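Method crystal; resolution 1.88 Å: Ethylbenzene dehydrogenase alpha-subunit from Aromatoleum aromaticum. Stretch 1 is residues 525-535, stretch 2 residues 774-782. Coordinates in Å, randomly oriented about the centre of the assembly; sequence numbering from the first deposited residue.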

ATOM      1  N   THR A 525      29.216  22.513 -19.787  1.00 27.64           N
ATOM      2  CA  THR A 525      29.147  21.057 -19.972  1.00 26.65           C
ATOM      3  C   THR A 525      27.904  20.640 -20.743  1.00 25.75           C
ATOM      4  O   THR A 525      26.940  21.404 -20.909  1.00 24.30           O
ATOM      5  CB  THR A 525      29.094  20.343 -18.633  1.00 26.22           C
ATOM      6  OG1 THR A 525      27.952  20.814 -17.913  1.00 25.78           O
ATOM      7  CG2 THR A 525      30.353  20.608 -17.814  1.00 26.19           C
ATOM      8  N   ASP A 526      27.916  19.391 -21.193  1.00 25.36           N
ATOM      9  CA  ASP A 526      26.738  18.801 -21.821  1.00 24.61           C
ATOM     10  C   ASP A 526      25.501  18.985 -20.952  1.00 24.05           C
ATOM     11  O   ASP A 526      24.406  19.312 -21.446  1.00 22.65           O
ATOM     12  CB  ASP A 526      26.982  17.318 -22.149  1.00 25.04           C
ATOM     13  CG  ASP A 526      27.649  16.540 -21.000  1.00 27.01           C
ATOM     14  OD1 ASP A 526      27.575  16.923 -19.812  1.00 22.74           O
ATOM     15  OD2 ASP A 526      28.274  15.513 -21.313  1.00 30.74           O
ATOM     16  N   GLU A 527      25.693  18.799 -19.649  1.00 23.16           N
ATOM     17  CA  GLU A 527      24.601  18.877 -18.687  1.00 23.24           C
ATOM     18  C   GLU A 527      23.939  20.245 -18.767  1.00 22.11           C
ATOM     19  O   GLU A 527      22.719  20.369 -18.733  1.00 21.54           O
ATOM     20  CB  GLU A 527      25.137  18.630 -17.278  1.00 23.13           C
ATOM     21  CG  GLU A 527      24.077  18.740 -16.214  1.00 24.23           C
ATOM     22  CD  GLU A 527      24.520  18.306 -14.843  1.00 24.77           C
ATOM     23  OE1 GLU A 527      23.599  18.100 -14.010  1.00 24.94           O
ATOM     24  OE2 GLU A 527      25.747  18.178 -14.599  1.00 28.27           O
ATOM     25  N   MET A 528      24.760  21.268 -18.955  1.00 22.73           N
ATOM     26  CA  MET A 528      24.280  22.649 -19.051  1.00 23.17           C
ATOM     27  C   MET A 528      23.574  22.922 -20.385  1.00 23.25           C
ATOM     28  O   MET A 528      22.534  23.606 -20.439  1.00 23.28           O
ATOM     29  CB  MET A 528      25.459  23.588 -18.878  1.00 23.48           C
ATOM     30  CG  MET A 528      26.061  23.506 -17.489  1.00 22.52           C
ATOM     31  SD  MET A 528      27.560  24.460 -17.354  1.00 23.36           S
ATOM     32  CE  MET A 528      28.244  23.766 -15.869  1.00 24.04           C
ATOM     33  N   GLY A 529      24.118  22.364 -21.451  1.00 23.15           N
ATOM     34  CA  GLY A 529      23.487  22.456 -22.763  1.00 24.19           C
ATOM     35  C   GLY A 529      22.113  21.826 -22.718  1.00 24.59           C
ATOM     36  O   GLY A 529      21.146  22.372 -23.258  1.00 25.01           O
ATOM     37  N   ASN A 530      22.024  20.674 -22.073  1.00 25.57           N
ATOM     38  CA  ASN A 530      20.741  19.958 -21.934  1.00 26.15           C
ATOM     39  C   ASN A 530      19.680  20.749 -21.144  1.00 26.85           C
ATOM     40  O   ASN A 530      18.509  20.803 -21.541  1.00 27.37           O
ATOM     41  CB  ASN A 530      20.985  18.579 -21.339  1.00 26.31           C
ATOM     42  CG  ASN A 530      19.704  17.868 -20.976  1.00 27.84           C
ATOM     43  OD1 ASN A 530      19.236  17.918 -19.826  1.00 26.68           O
ATOM     44  ND2 ASN A 530      19.103  17.221 -21.973  1.00 32.23           N
ATOM     45  N   ILE A 531      20.087  21.389 -20.046  1.00 27.23           N
ATOM     46  CA  ILE A 531      19.182  22.288 -19.286  1.00 26.84           C
ATOM     47  C   ILE A 531      18.613  23.449 -20.135  1.00 26.91           C
ATOM     48  O   ILE A 531      17.421  23.744 -20.068  1.00 25.49           O
ATOM     49  CB  ILE A 531      19.898  22.893 -18.074  1.00 26.53           C
ATOM     50  CG1 ILE A 531      20.244  21.807 -17.044  1.00 26.98           C
ATOM     51  CG2 ILE A 531      19.034  23.932 -17.381  1.00 27.71           C
ATOM     52  CD1 ILE A 531      21.300  22.263 -16.099  1.00 26.79           C
ATOM     53  N   GLU A 532      19.458  24.126 -20.900  1.00 27.71           N
ATOM     54  CA  GLU A 532      18.984  25.213 -21.744  1.00 29.32           C
ATOM     55  C   GLU A 532      17.931  24.698 -22.719  1.00 29.64           C
ATOM     56  O   GLU A 532      16.854  25.279 -22.865  1.00 30.12           O
ATOM     57  CB  GLU A 532      20.137  25.845 -22.504  1.00 29.74           C
ATOM     58  CG  GLU A 532      21.199  26.501 -21.605  1.00 32.44           C
ATOM     59  CD  GLU A 532      20.596  27.476 -20.601  1.00 36.83           C
ATOM     60  OE1 GLU A 532      19.609  28.155 -20.947  1.00 38.75           O
ATOM     61  OE2 GLU A 532      21.098  27.557 -19.463  1.00 39.76           O
ATOM     62  N   PHE A 533      18.247  23.597 -23.389  1.00 31.01           N
ATOM     63  CA  PHE A 533      17.284  22.920 -24.268  1.00 31.05           C
ATOM     64  C   PHE A 533      15.989  22.680 -23.519  1.00 31.36           C
ATOM     65  O   PHE A 533      14.894  22.951 -24.015  1.00 30.55           O
ATOM     66  CB  PHE A 533      17.878  21.574 -24.736  1.00 32.20           C
ATOM     67  CG  PHE A 533      16.917  20.690 -25.502  1.00 32.48           C
ATOM     68  CD1 PHE A 533      16.844  20.751 -26.883  1.00 35.33           C
ATOM     69  CD2 PHE A 533      16.124  19.760 -24.841  1.00 35.09           C
ATOM     70  CE1 PHE A 533      15.979  19.919 -27.605  1.00 33.13           C
ATOM     71  CE2 PHE A 533      15.248  18.927 -25.566  1.00 33.76           C
ATOM     72  CZ  PHE A 533      15.190  19.017 -26.950  1.00 33.34           C
ATOM     73  N   MET A 534      16.106  22.163 -22.311  1.00 30.87           N
ATOM     74  CA  MET A 534      14.911  21.805 -21.575  1.00 31.67           C
ATOM     75  C   MET A 534      14.060  23.018 -21.236  1.00 31.34           C
ATOM     76  O   MET A 534      12.831  22.953 -21.302  1.00 31.70           O
ATOM     77  CB  MET A 534      15.275  21.063 -20.299  1.00 32.16           C
ATOM     78  CG  MET A 534      15.717  19.633 -20.544  1.00 34.90           C
ATOM     79  SD  MET A 534      14.512  18.629 -21.450  1.00 39.38           S
ATOM     80  CE  MET A 534      13.219  18.525 -20.174  1.00 39.46           C
ATOM     81  N   LYS A 535      14.710  24.114 -20.866  1.00 30.73           N
ATOM     82  CA  LYS A 535      14.000  25.331 -20.547  1.00 31.50           C
ATOM     83  C   LYS A 535      13.136  25.751 -21.726  1.00 30.86           C
ATOM     84  O   LYS A 535      11.968  26.049 -21.552  1.00 30.49           O
ATOM     85  CB  LYS A 535      14.971  26.456 -20.140  1.00 31.53           C
ATOM     86  CG  LYS A 535      15.752  26.155 -18.867  1.00 33.32           C
ATOM     87  CD  LYS A 535      16.262  27.403 -18.135  1.00 33.33           C
ATOM     88  CE  LYS A 535      17.495  28.006 -18.770  1.00 36.53           C
ATOM     89  NZ  LYS A 535      18.060  29.146 -17.948  1.00 34.90           N
TER
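Stretch 2 (774-782) GTGVSRYAH

Stretch 2 lies on stretch 1 as a short helix running nearly antiparallel across a longer one, a packing of side chains and backbone with no direct hydrogen bond between the two and one water bridging them. The first helix spans Asp526 to Lys535 and continues later in the chain; Thr525 caps its start, Thr525 OG1 accepting a weak bond from Met528 N at 3.4 Å. Stretch 2 begins as a loop at Gly774, whose positive phi favours glycine, and passes through Thr775 and Gly776 into a short helical segment that includes Ser778 to Ala781. Here Ala781 N bonds to Val777 O at 2.8 Å, a helical i to i+4 link. The two axes approach to 9.0 Å, with a signed crossing angle of -150°. Val777 lies beside Asn530 and Met534, and Tyr780 beside Asp526, Glu527 and Asn530.

The register agrees with this direction: Glu527 CA is 5.0 Å from Tyr780 CA, and Asn530 CA is 6.6 Å from Val777 CA. Tyr780 gives up the largest area in the contact. Its CA-to-CB bond points toward stretch 1, and its broad, flat ring can touch several residues at once. Asp526 C lies over one face of the ring, while Asp526 CG comes to 3.6 Å from Tyr780 CD1 and Asn530 CG to 3.5 Å from Tyr780 CD2. The base of the tyrosine side chain rests on the helix backbone, with Glu527 CA 3.6 Å from Tyr780 CB.

Glu527 has an extended side chain that runs past this point, bringing Glu527 OE1 to 3.5 Å from Ala781 CA; the small methyl of alanine takes up little space beside it. The other carboxylate oxygen, Glu527 OE2, receives a hydrogen bond from the O of water 1 at 2.9 Å, and the same water O donates to Tyr780 O at 2.6 Å. Two acceptors that could not bond to each other are thus joined through a donor.

Asn530 is buried, and its CA-to-CB bond points toward stretch 2; its side chain fits between Tyr780 and Val777. Asn530 OD1 is 3.3 Å from Val777 CA, and Asn530 ND2 is 3.8 Å from Thr775 O; the compact amide packs against backbone as well as side chain. One helical turn further on, the contact becomes apolar: Met534 CG meets Val777 CG2 at 3.4 Å, the flexible thioether side chain lying against a branched aliphatic one. The CA-to-CB bonds of Ser778 and His782 point away, and Val777, Tyr780 and Ala781 make most of the contact from stretch 2.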

ATOM      1  N   GLY A 774      18.780   7.275 -20.929  1.00 25.08           N
ATOM      2  CA  GLY A 774      18.220   7.856 -22.145  1.00 24.07           C
ATOM      3  C   GLY A 774      18.889   9.172 -22.458  1.00 24.11           C
ATOM      4  O   GLY A 774      20.045   9.360 -22.135  1.00 23.18           O
ATOM      5  N   THR A 775      18.146  10.104 -23.056  1.00 23.94           N
ATOM      6  CA  THR A 775      18.731  11.324 -23.633  1.00 23.68           C
ATOM      7  C   THR A 775      18.252  12.594 -22.912  1.00 24.08           C
ATOM      8  O   THR A 775      18.639  13.699 -23.297  1.00 24.49           O
ATOM      9  CB  THR A 775      18.366  11.443 -25.128  1.00 24.01           C
ATOM     10  OG1 THR A 775      16.946  11.440 -25.273  1.00 23.17           O
ATOM     11  CG2 THR A 775      18.953  10.314 -25.936  1.00 23.97           C
ATOM     12  N   GLY A 776      17.418  12.441 -21.886  1.00 23.46           N
ATOM     13  CA  GLY A 776      16.795  13.591 -21.211  1.00 24.06           C
ATOM     14  C   GLY A 776      17.666  14.029 -20.064  1.00 24.08           C
ATOM     15  O   GLY A 776      18.836  13.655 -19.981  1.00 24.42           O
ATOM     16  N   VAL A 777      17.083  14.801 -19.156  1.00 24.86           N
ATOM     17  CA  VAL A 777      17.850  15.457 -18.105  1.00 24.23           C
ATOM     18  C   VAL A 777      18.590  14.449 -17.259  1.00 24.39           C
ATOM     19  O   VAL A 777      19.739  14.664 -16.932  1.00 24.39           O
ATOM     20  CB  VAL A 777      16.943  16.348 -17.200  1.00 25.09           C
ATOM     21  CG1 VAL A 777      17.775  16.994 -16.099  1.00 26.07           C
ATOM     22  CG2 VAL A 777      16.253  17.419 -18.036  1.00 23.83           C
ATOM     23  N   SER A 778      17.944  13.337 -16.928  1.00 24.68           N
ATOM     24  CA  SER A 778      18.567  12.328 -16.068  1.00 25.16           C
ATOM     25  C   SER A 778      19.922  11.846 -16.559  1.00 25.71           C
ATOM     26  O   SER A 778      20.777  11.477 -15.773  1.00 26.61           O
ATOM     27  CB  SER A 778      17.653  11.122 -15.919  1.00 24.55           C
ATOM     28  OG  SER A 778      16.531  11.388 -15.133  1.00 23.05           O
ATOM     29  N   ARG A 779      20.087  11.753 -17.866  1.00 25.94           N
ATOM     30  CA  ARG A 779      21.311  11.265 -18.418  1.00 26.68           C
ATOM     31  C   ARG A 779      22.485  12.080 -17.889  1.00 25.97           C
ATOM     32  O   ARG A 779      23.545  11.516 -17.629  1.00 25.40           O
ATOM     33  CB  ARG A 779      21.295  11.328 -19.936  1.00 27.24           C
ATOM     34  CG  ARG A 779      22.584  10.889 -20.524  1.00 28.48           C
ATOM     35  CD  ARG A 779      22.686  11.162 -21.975  1.00 33.08           C
ATOM     36  NE  ARG A 779      23.857  10.501 -22.575  1.00 37.20           N
ATOM     37  CZ  ARG A 779      23.992   9.175 -22.747  1.00 42.07           C
ATOM     38  NH1 ARG A 779      23.041   8.303 -22.350  1.00 41.46           N
ATOM     39  NH2 ARG A 779      25.105   8.703 -23.327  1.00 43.58           N
ATOM     40  N   TYR A 780      22.278  13.394 -17.710  1.00 24.26           N
ATOM     41  CA  TYR A 780      23.345  14.283 -17.293  1.00 24.27           C
ATOM     42  C   TYR A 780      23.256  14.564 -15.811  1.00 22.78           C
ATOM     43  O   TYR A 780      24.287  14.557 -15.158  1.00 23.91           O
ATOM     44  CB  TYR A 780      23.306  15.595 -18.071  1.00 24.32           C
ATOM     45  CG  TYR A 780      23.276  15.356 -19.540  1.00 26.50           C
ATOM     46  CD1 TYR A 780      24.433  15.040 -20.226  1.00 26.09           C
ATOM     47  CD2 TYR A 780      22.075  15.381 -20.240  1.00 29.28           C
ATOM     48  CE1 TYR A 780      24.402  14.792 -21.581  1.00 26.68           C
ATOM     49  CE2 TYR A 780      22.033  15.124 -21.608  1.00 27.89           C
ATOM     50  CZ  TYR A 780      23.198  14.828 -22.266  1.00 27.25           C
ATOM     51  OH  TYR A 780      23.148  14.538 -23.625  1.00 28.07           O
ATOM     52  N   ALA A 781      22.038  14.727 -15.278  1.00 22.84           N
ATOM     53  CA  ALA A 781      21.854  15.089 -13.883  1.00 22.43           C
ATOM     54  C   ALA A 781      22.437  13.987 -12.988  1.00 23.00           C
ATOM     55  O   ALA A 781      23.095  14.255 -11.982  1.00 23.08           O
ATOM     56  CB  ALA A 781      20.368  15.309 -13.539  1.00 20.82           C
ATOM     57  N   HIS A 782      22.101  12.746 -13.344  1.00 22.00           N
ATOM     58  CA  HIS A 782      22.439  11.588 -12.552  1.00 22.46           C
ATOM     59  C   HIS A 782      23.965  11.503 -12.366  1.00 22.01           C
ATOM     60  O   HIS A 782      24.470  10.960 -11.351  1.00 20.14           O
ATOM     61  CB  HIS A 782      21.833  10.342 -13.207  1.00 22.60           C
ATOM     62  CG  HIS A 782      22.256   9.066 -12.568  1.00 20.67           C
ATOM     63  ND1 HIS A 782      21.835   8.676 -11.311  1.00 22.20           N
ATOM     64  CD2 HIS A 782      23.119   8.118 -12.998  1.00 21.48           C
ATOM     65  CE1 HIS A 782      22.405   7.519 -11.019  1.00 23.32           C
ATOM     66  NE2 HIS A 782      23.215   7.177 -12.011  1.00 19.69           N
TER
HETATM   67  O   HOH W   1      26.622  15.690 -15.689  1.00 22.74           O